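PDB 4ZM4: aminotransferase from Streptomyces pactum, which belongs to the class-III aminotransferases, a family of pyridoxal-5'-phosphate-dependent enzymes of fold type I. Local coordinates for residues V144-H149 with D199-L204; E203-D208 with S244-V249. The protein carries 1 engineered substitution. All coordinates share one frame; numbering follows the deposited sequence.

Contact 1: V144-H149 with D199-L204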
ATOM      1  N   VAL B 144      -5.073  19.793  10.409  1.00 13.96           N
ATOM      2  CA  VAL B 144      -3.892  20.459  10.937  1.00 14.71           C
ATOM      3  C   VAL B 144      -2.721  19.473  10.997  1.00 15.61           C
ATOM      4  O   VAL B 144      -2.892  18.318  11.442  1.00 17.94           O
ATOM      5  CB  VAL B 144      -4.129  20.997  12.357  1.00 14.93           C
ATOM      6  CG1 VAL B 144      -2.833  21.533  12.959  1.00 14.76           C
ATOM      7  CG2 VAL B 144      -5.228  22.079  12.367  1.00 15.30           C
ATOM      8  N   THR B 145      -1.560  19.915  10.510  1.00 15.29           N
ATOM      9  CA  THR B 145      -0.331  19.139  10.579  1.00 15.83           C
ATOM     10  C   THR B 145       0.760  19.944  11.289  1.00 16.48           C
ATOM     11  O   THR B 145       0.599  21.144  11.530  1.00 17.83           O
ATOM     12  CB  THR B 145       0.180  18.798   9.176  1.00 14.61           C
ATOM     13  OG1 THR B 145       0.458  20.003   8.471  1.00 14.15           O
ATOM     14  CG2 THR B 145      -0.821  18.020   8.404  1.00 14.35           C
ATOM     15  N   PHE B 146       1.866  19.294  11.610  1.00 16.48           N
ATOM     16  CA  PHE B 146       3.025  20.008  12.147  1.00 16.83           C
ATOM     17  C   PHE B 146       4.218  19.869  11.210  1.00 16.85           C
ATOM     18  O   PHE B 146       4.435  18.827  10.605  1.00 16.85           O
ATOM     19  CB  PHE B 146       3.372  19.510  13.565  1.00 16.95           C
ATOM     20  CG  PHE B 146       2.290  19.782  14.576  1.00 16.69           C
ATOM     21  CD1 PHE B 146       2.269  20.967  15.292  1.00 16.00           C
ATOM     22  CD2 PHE B 146       1.298  18.835  14.827  1.00 17.28           C
ATOM     23  CE1 PHE B 146       1.300  21.199  16.252  1.00 16.11           C
ATOM     24  CE2 PHE B 146       0.294  19.089  15.775  1.00 17.97           C
ATOM     25  CZ  PHE B 146       0.310  20.272  16.498  1.00 16.61           C
ATOM     26  N   GLU B 147       5.049  20.896  11.177  1.00 18.28           N
ATOM     27  CA  GLU B 147       6.193  20.932  10.299  1.00 17.95           C
ATOM     28  C   GLU B 147       7.212  19.860  10.630  1.00 17.73           C
ATOM     29  O   GLU B 147       7.680  19.733  11.777  1.00 17.22           O
ATOM     30  CB  GLU B 147       6.877  22.294  10.353  1.00 18.97           C
ATOM     31  CG  GLU B 147       7.894  22.444   9.225  1.00 20.28           C
ATOM     32  CD  GLU B 147       8.563  23.790   9.217  1.00 20.78           C
ATOM     33  OE1 GLU B 147       8.863  24.300  10.313  1.00 21.85           O
ATOM     34  OE2 GLU B 147       8.799  24.315   8.118  1.00 24.56           O
ATOM     35  N   GLY B 148       7.576  19.108   9.591  1.00 17.94           N
ATOM     36  CA  GLY B 148       8.520  17.985   9.704  1.00 17.07           C
ATOM     37  C   GLY B 148       7.832  16.651   9.972  1.00 17.06           C
ATOM     38  O   GLY B 148       8.450  15.619   9.833  1.00 16.26           O
ATOM     39  N   HIS B 149       6.557  16.689  10.360  1.00 16.65           N
ATOM     40  CA  HIS B 149       5.801  15.489  10.655  1.00 16.08           C
ATOM     41  C   HIS B 149       5.328  14.886   9.333  1.00 15.78           C
ATOM     42  O   HIS B 149       4.772  15.565   8.503  1.00 14.38           O
ATOM     43  CB  HIS B 149       4.602  15.778  11.561  1.00 15.77           C
ATOM     44  CG  HIS B 149       4.988  16.167  12.959  1.00 16.55           C
ATOM     45  ND1 HIS B 149       4.492  15.550  14.077  1.00 16.23           N
ATOM     46  CD2 HIS B 149       5.841  17.117  13.414  1.00 17.60           C
ATOM     47  CE1 HIS B 149       5.021  16.087  15.162  1.00 16.48           C
ATOM     48  NE2 HIS B 149       5.844  17.042  14.788  1.00 16.40           N
ATOM     49  N   ASP B 199       1.575  28.324  22.097  1.00 22.77           N
ATOM     50  CA  ASP B 199       0.959  29.625  21.779  1.00 24.02           C
ATOM     51  C   ASP B 199       0.289  29.581  20.394  1.00 22.07           C
ATOM     52  O   ASP B 199      -0.863  29.908  20.257  1.00 20.57           O
ATOM     53  CB  ASP B 199       2.014  30.745  21.781  1.00 24.97           C
ATOM     54  CG  ASP B 199       2.552  31.068  23.179  1.00 28.96           C
ATOM     55  OD1 ASP B 199       1.870  30.773  24.194  1.00 27.59           O
ATOM     56  OD2 ASP B 199       3.685  31.650  23.248  1.00 31.30           O
ATOM     57  N   ALA B 200       1.042  29.136  19.388  1.00 20.30           N
ATOM     58  CA  ALA B 200       0.558  29.056  18.021  1.00 19.16           C
ATOM     59  C   ALA B 200      -0.625  28.121  17.909  1.00 18.53           C
ATOM     60  O   ALA B 200      -1.616  28.416  17.246  1.00 19.96           O
ATOM     61  CB  ALA B 200       1.691  28.599  17.092  1.00 19.93           C
ATOM     62  N   LEU B 201      -0.549  27.005  18.607  1.00 19.15           N
ATOM     63  CA  LEU B 201      -1.629  26.026  18.620  1.00 19.10           C
ATOM     64  C   LEU B 201      -2.891  26.578  19.256  1.00 19.38           C
ATOM     65  O   LEU B 201      -4.014  26.320  18.785  1.00 19.44           O
ATOM     66  CB  LEU B 201      -1.169  24.759  19.377  1.00 18.29           C
ATOM     67  CG  LEU B 201      -2.178  23.604  19.385  1.00 18.25           C
ATOM     68  CD1 LEU B 201      -2.395  23.023  17.994  1.00 18.69           C
ATOM     69  CD2 LEU B 201      -1.705  22.526  20.342  1.00 18.36           C
ATOM     70  N   ARG B 202      -2.718  27.292  20.362  1.00 21.45           N
ATOM     71  CA  ARG B 202      -3.859  27.919  21.053  1.00 23.99           C
ATOM     72  C   ARG B 202      -4.496  28.972  20.167  1.00 24.66           C
ATOM     73  O   ARG B 202      -5.725  29.068  20.080  1.00 26.55           O
ATOM     74  CB  ARG B 202      -3.404  28.577  22.355  1.00 25.39           C
ATOM     75  CG  ARG B 202      -3.097  27.615  23.486  1.00 26.92           C
ATOM     76  CD  ARG B 202      -2.754  28.406  24.733  1.00 29.72           C
ATOM     77  NE  ARG B 202      -2.938  27.577  25.919  1.00 33.73           N
ATOM     78  CZ  ARG B 202      -1.959  26.988  26.606  1.00 36.76           C
ATOM     79  NH1 ARG B 202      -0.677  27.134  26.236  1.00 38.71           N
ATOM     80  NH2 ARG B 202      -2.264  26.265  27.689  1.00 34.86           N
ATOM     81  N   GLU B 203      -3.665  29.770  19.505  1.00 27.15           N
ATOM     82  CA  GLU B 203      -4.179  30.842  18.653  1.00 32.18           C
ATOM     83  C   GLU B 203      -4.968  30.256  17.486  1.00 31.09           C
ATOM     84  O   GLU B 203      -6.110  30.674  17.202  1.00 31.57           O
ATOM     85  CB  GLU B 203      -3.070  31.750  18.150  1.00 35.51           C
ATOM     86  CG  GLU B 203      -3.591  33.147  17.837  1.00 44.22           C
ATOM     87  CD  GLU B 203      -2.784  33.874  16.777  1.00 50.50           C
ATOM     88  OE1 GLU B 203      -3.379  34.674  16.014  1.00 54.94           O
ATOM     89  OE2 GLU B 203      -1.550  33.667  16.731  1.00 57.16           O
ATOM     90  N   LEU B 204      -4.402  29.210  16.882  1.00 29.16           N
ATOM     91  CA  LEU B 204      -5.098  28.510  15.811  1.00 28.07           C
ATOM     92  C   LEU B 204      -6.505  28.094  16.264  1.00 26.14           C
ATOM     93  O   LEU B 204      -7.487  28.439  15.625  1.00 25.51           O
ATOM     94  CB  LEU B 204      -4.326  27.270  15.350  1.00 26.48           C
ATOM     95  CG  LEU B 204      -5.059  26.458  14.273  1.00 25.78           C
ATOM     96  CD1 LEU B 204      -5.310  27.277  13.022  1.00 24.11           C
ATOM     97  CD2 LEU B 204      -4.246  25.230  13.923  1.00 27.93           C
TER
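Val144 and Phe146 of strand 142-146 meet Leu204 and Leu201 of helix 198-208, where the helix covers one face of the seven-stranded mixed sheet of the fold type I large domain. The helix belongs to a beta-alpha-beta crossover from strand 190-193 to strand 212-217, and strand 142-146 lies between those two strands. Residues two apart on a strand share a face, and residues three apart on a helix share a side, so two apolar pairs form, one aromatic on aliphatic. Leu204 can be followed outward. Its CB stays 6.1 Å from Val144 CG2 and its CG 4.8 Å from that methyl. With CG anti to the backbone N (chi1 177°), the chain runs toward the sheet, and of the two methyls CD2 makes the contact, 3.6 Å from Val144 CG2 and 4.1 Å from Val144 CG1, while CD1 makes none with segment 144-149. The two branched residues meet tip to tip, valine keeping the strand surface low while leucine spans the gap. Thr145 points to the other side, its OG1 hydrogen-bonded to backbone Val191 O of the adjoining strand. Leu201 also packs on Phe233, Leu237 and Leu240 of helix 233-244, filling the seam between its own helix, that helix and the sheet. Further along, a type II turn from Phe146 to His149 is closed by His149 N on Phe146 O, with Gly148 accepting the positive phi of its third position. At the far end of Phe146, CZ meets Leu201 CD1 obliquely at 4.1 Å, the two side chains crossing at nearly a right angle.

Contact 2: E203-D208 with S244-V249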
ATOM      1  N   GLU B 203      -3.665  29.770  19.505  1.00 27.15           N
ATOM      2  CA  GLU B 203      -4.179  30.842  18.653  1.00 32.18           C
ATOM      3  C   GLU B 203      -4.968  30.256  17.486  1.00 31.09           C
ATOM      4  O   GLU B 203      -6.110  30.674  17.202  1.00 31.57           O
ATOM      5  CB  GLU B 203      -3.070  31.750  18.150  1.00 35.51           C
ATOM      6  CG  GLU B 203      -3.591  33.147  17.837  1.00 44.22           C
ATOM      7  CD  GLU B 203      -2.784  33.874  16.777  1.00 50.50           C
ATOM      8  OE1 GLU B 203      -3.379  34.674  16.014  1.00 54.94           O
ATOM      9  OE2 GLU B 203      -1.550  33.667  16.731  1.00 57.16           O
ATOM     10  N   LEU B 204      -4.402  29.210  16.882  1.00 29.16           N
ATOM     11  CA  LEU B 204      -5.098  28.510  15.811  1.00 28.07           C
ATOM     12  C   LEU B 204      -6.505  28.094  16.264  1.00 26.14           C
ATOM     13  O   LEU B 204      -7.487  28.439  15.625  1.00 25.51           O
ATOM     14  CB  LEU B 204      -4.326  27.270  15.350  1.00 26.48           C
ATOM     15  CG  LEU B 204      -5.059  26.458  14.273  1.00 25.78           C
ATOM     16  CD1 LEU B 204      -5.310  27.277  13.022  1.00 24.11           C
ATOM     17  CD2 LEU B 204      -4.246  25.230  13.923  1.00 27.93           C
ATOM     18  N   PHE B 205      -6.584  27.354  17.368  1.00 25.66           N
ATOM     19  CA  PHE B 205      -7.878  26.854  17.870  1.00 23.72           C
ATOM     20  C   PHE B 205      -8.832  27.942  18.283  1.00 22.98           C
ATOM     21  O   PHE B 205     -10.038  27.795  18.135  1.00 23.10           O
ATOM     22  CB  PHE B 205      -7.671  25.789  18.968  1.00 22.50           C
ATOM     23  CG  PHE B 205      -7.543  24.384  18.405  1.00 23.50           C
ATOM     24  CD1 PHE B 205      -6.324  23.932  17.893  1.00 21.96           C
ATOM     25  CD2 PHE B 205      -8.650  23.531  18.342  1.00 21.80           C
ATOM     26  CE1 PHE B 205      -6.201  22.673  17.376  1.00 20.74           C
ATOM     27  CE2 PHE B 205      -8.525  22.262  17.816  1.00 21.46           C
ATOM     28  CZ  PHE B 205      -7.298  21.834  17.345  1.00 22.52           C
ATOM     29  N   ALA B 206      -8.313  29.034  18.822  1.00 25.54           N
ATOM     30  CA  ALA B 206      -9.171  30.187  19.199  1.00 24.71           C
ATOM     31  C   ALA B 206      -9.854  30.758  17.963  1.00 25.17           C
ATOM     32  O   ALA B 206     -11.013  31.130  18.003  1.00 23.61           O
ATOM     33  CB  ALA B 206      -8.360  31.260  19.925  1.00 23.28           C
ATOM     34  N   ARG B 207      -9.144  30.747  16.845  1.00 27.65           N
ATOM     35  CA  ARG B 207      -9.678  31.294  15.588  1.00 29.06           C
ATOM     36  C   ARG B 207     -10.524  30.294  14.809  1.00 26.91           C
ATOM     37  O   ARG B 207     -11.531  30.665  14.236  1.00 26.31           O
ATOM     38  CB  ARG B 207      -8.533  31.723  14.693  1.00 30.41           C
ATOM     39  CG  ARG B 207      -7.850  33.028  15.062  1.00 33.49           C
ATOM     40  CD  ARG B 207      -6.377  33.085  14.586  1.00 38.29           C
ATOM     41  NE  ARG B 207      -6.073  32.135  13.488  1.00 37.94           N
ATOM     42  CZ  ARG B 207      -4.887  31.558  13.283  1.00 39.90           C
ATOM     43  NH1 ARG B 207      -3.832  31.815  14.076  1.00 40.32           N
ATOM     44  NH2 ARG B 207      -4.749  30.712  12.280  1.00 39.35           N
ATOM     45  N   ASP B 208     -10.085  29.043  14.778  1.00 27.58           N
ATOM     46  CA  ASP B 208     -10.610  28.055  13.832  1.00 27.07           C
ATOM     47  C   ASP B 208     -10.964  26.674  14.419  1.00 25.50           C
ATOM     48  O   ASP B 208     -11.264  25.750  13.679  1.00 23.92           O
ATOM     49  CB  ASP B 208      -9.610  27.891  12.696  1.00 27.58           C
ATOM     50  CG  ASP B 208      -9.528  29.124  11.780  1.00 28.66           C
ATOM     51  OD1 ASP B 208     -10.567  29.771  11.466  1.00 24.27           O
ATOM     52  OD2 ASP B 208      -8.384  29.455  11.405  1.00 30.83           O
ATOM     53  N   SER B 244     -13.066  21.372  20.989  1.00 32.99           N
ATOM     54  CA  SER B 244     -13.537  21.924  19.708  1.00 32.17           C
ATOM     55  C   SER B 244     -14.317  20.939  18.872  1.00 29.08           C
ATOM     56  O   SER B 244     -14.946  21.328  17.896  1.00 29.09           O
ATOM     57  CB  SER B 244     -12.369  22.490  18.900  1.00 33.75           C
ATOM     58  OG  SER B 244     -11.890  23.716  19.479  1.00 39.66           O
ATOM     59  N   GLY B 245     -14.269  19.661  19.238  1.00 29.91           N
ATOM     60  CA  GLY B 245     -14.931  18.620  18.457  1.00 27.87           C
ATOM     61  C   GLY B 245     -14.104  18.166  17.272  1.00 27.90           C
ATOM     62  O   GLY B 245     -14.639  17.609  16.325  1.00 27.97           O
ATOM     63  N   ALA B 246     -12.798  18.422  17.313  1.00 26.93           N
ATOM     64  CA  ALA B 246     -11.869  17.924  16.301  1.00 26.41           C
ATOM     65  C   ALA B 246     -11.333  16.572  16.715  1.00 27.28           C
ATOM     66  O   ALA B 246     -11.063  16.345  17.882  1.00 27.81           O
ATOM     67  CB  ALA B 246     -10.725  18.910  16.116  1.00 26.31           C
ATOM     68  N   MET B 247     -11.158  15.656  15.769  1.00 27.70           N
ATOM     69  CA  MET B 247     -10.597  14.335  16.099  1.00 25.24           C
ATOM     70  C   MET B 247      -9.096  14.474  16.231  1.00 24.58           C
ATOM     71  O   MET B 247      -8.452  15.146  15.417  1.00 26.86           O
ATOM     72  CB  MET B 247     -10.996  13.279  15.056  1.00 25.92           C
ATOM     73  CG  MET B 247     -12.506  13.089  14.990  1.00 27.74           C
ATOM     74  SD  MET B 247     -13.040  11.681  13.996  1.00 30.86           S
ATOM     75  CE  MET B 247     -12.767  10.324  15.127  1.00 33.09           C
ATOM     76  N   LEU B 248      -8.539  13.889  17.278  1.00 23.23           N
ATOM     77  CA  LEU B 248      -7.095  13.831  17.445  1.00 23.30           C
ATOM     78  C   LEU B 248      -6.608  12.503  16.839  1.00 23.37           C
ATOM     79  O   LEU B 248      -7.081  11.431  17.240  1.00 21.53           O
ATOM     80  CB  LEU B 248      -6.695  13.945  18.927  1.00 22.97           C
ATOM     81  CG  LEU B 248      -5.187  13.855  19.268  1.00 23.13           C
ATOM     82  CD1 LEU B 248      -4.345  14.843  18.488  1.00 22.92           C
ATOM     83  CD2 LEU B 248      -4.974  14.065  20.758  1.00 23.15           C
ATOM     84  N   VAL B 249      -5.716  12.610  15.841  1.00 22.03           N
ATOM     85  CA  VAL B 249      -5.150  11.457  15.162  1.00 20.74           C
ATOM     86  C   VAL B 249      -3.667  11.324  15.507  1.00 18.78           C
ATOM     87  O   VAL B 249      -2.864  12.144  15.098  1.00 18.18           O
ATOM     88  CB  VAL B 249      -5.321  11.546  13.624  1.00 19.89           C
ATOM     89  CG1 VAL B 249      -4.939  10.244  12.971  1.00 18.58           C
ATOM     90  CG2 VAL B 249      -6.773  11.866  13.233  1.00 22.82           C
TER
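A chi1 of -88° carries the Phe205 ring off helix 198-208 toward Ser244, whose own chi1 of -72° sets OG anti to its carbonyl carbon and beside its backbone N. The serine therefore comes to the rim of the ring, near its plane: OG lies 3.4 Å from Phe205 CD2, and CB sits 3.9 Å from that same CD2. One carbon further round, Phe205 CE2 approaches Ala246 CB at 4.4 Å, a small methyl suited to a place beside a bulky ring. The serine hydroxyl is also joined by a weak hydrogen bond to Leu240 O, one turn back in its helix, so a polar group can stand here among apolar neighbours. Gly245 leaves helix 233-244 with a phi of 82°, at which a side chain would press on the carbonyl O of Ser244. On the outer side of helix 198-208, Arg207 NH1 makes a weak hydrogen bond within a salt bridge to Glu203 OE1 (3.5 Å), and its NH2 a long ion pair with Asp208 OD2. Phe205 also rests on Ile212 and Val215 of strand 212-217, filling the junction of two helices with the central sheet, the alpha/beta layering of the fold type I large domain.

In the fold
Contacts 1 and 2 use successive turns of helix 198-208, sharing Glu203 and Leu204, and their centres are about 10 Å apart. In both, the residues that touch are largely buried. Contact 1 is wholly aliphatic and aromatic, with the helix packed on strand 142-146 of the sheet. Contact 2 lies somewhat further from the centre of the chain, about 25 Å against 20 Å, and reaches the end of helix 233-244 and the turn leading to strand 247-251, where a serine hydroxyl joins the apolar surface and charged residues occupy the outer side of helix 198-208. Helix 233-244 is common to both: it packs on Leu201 beside contact 1 and supplies Ser244 to contact 2.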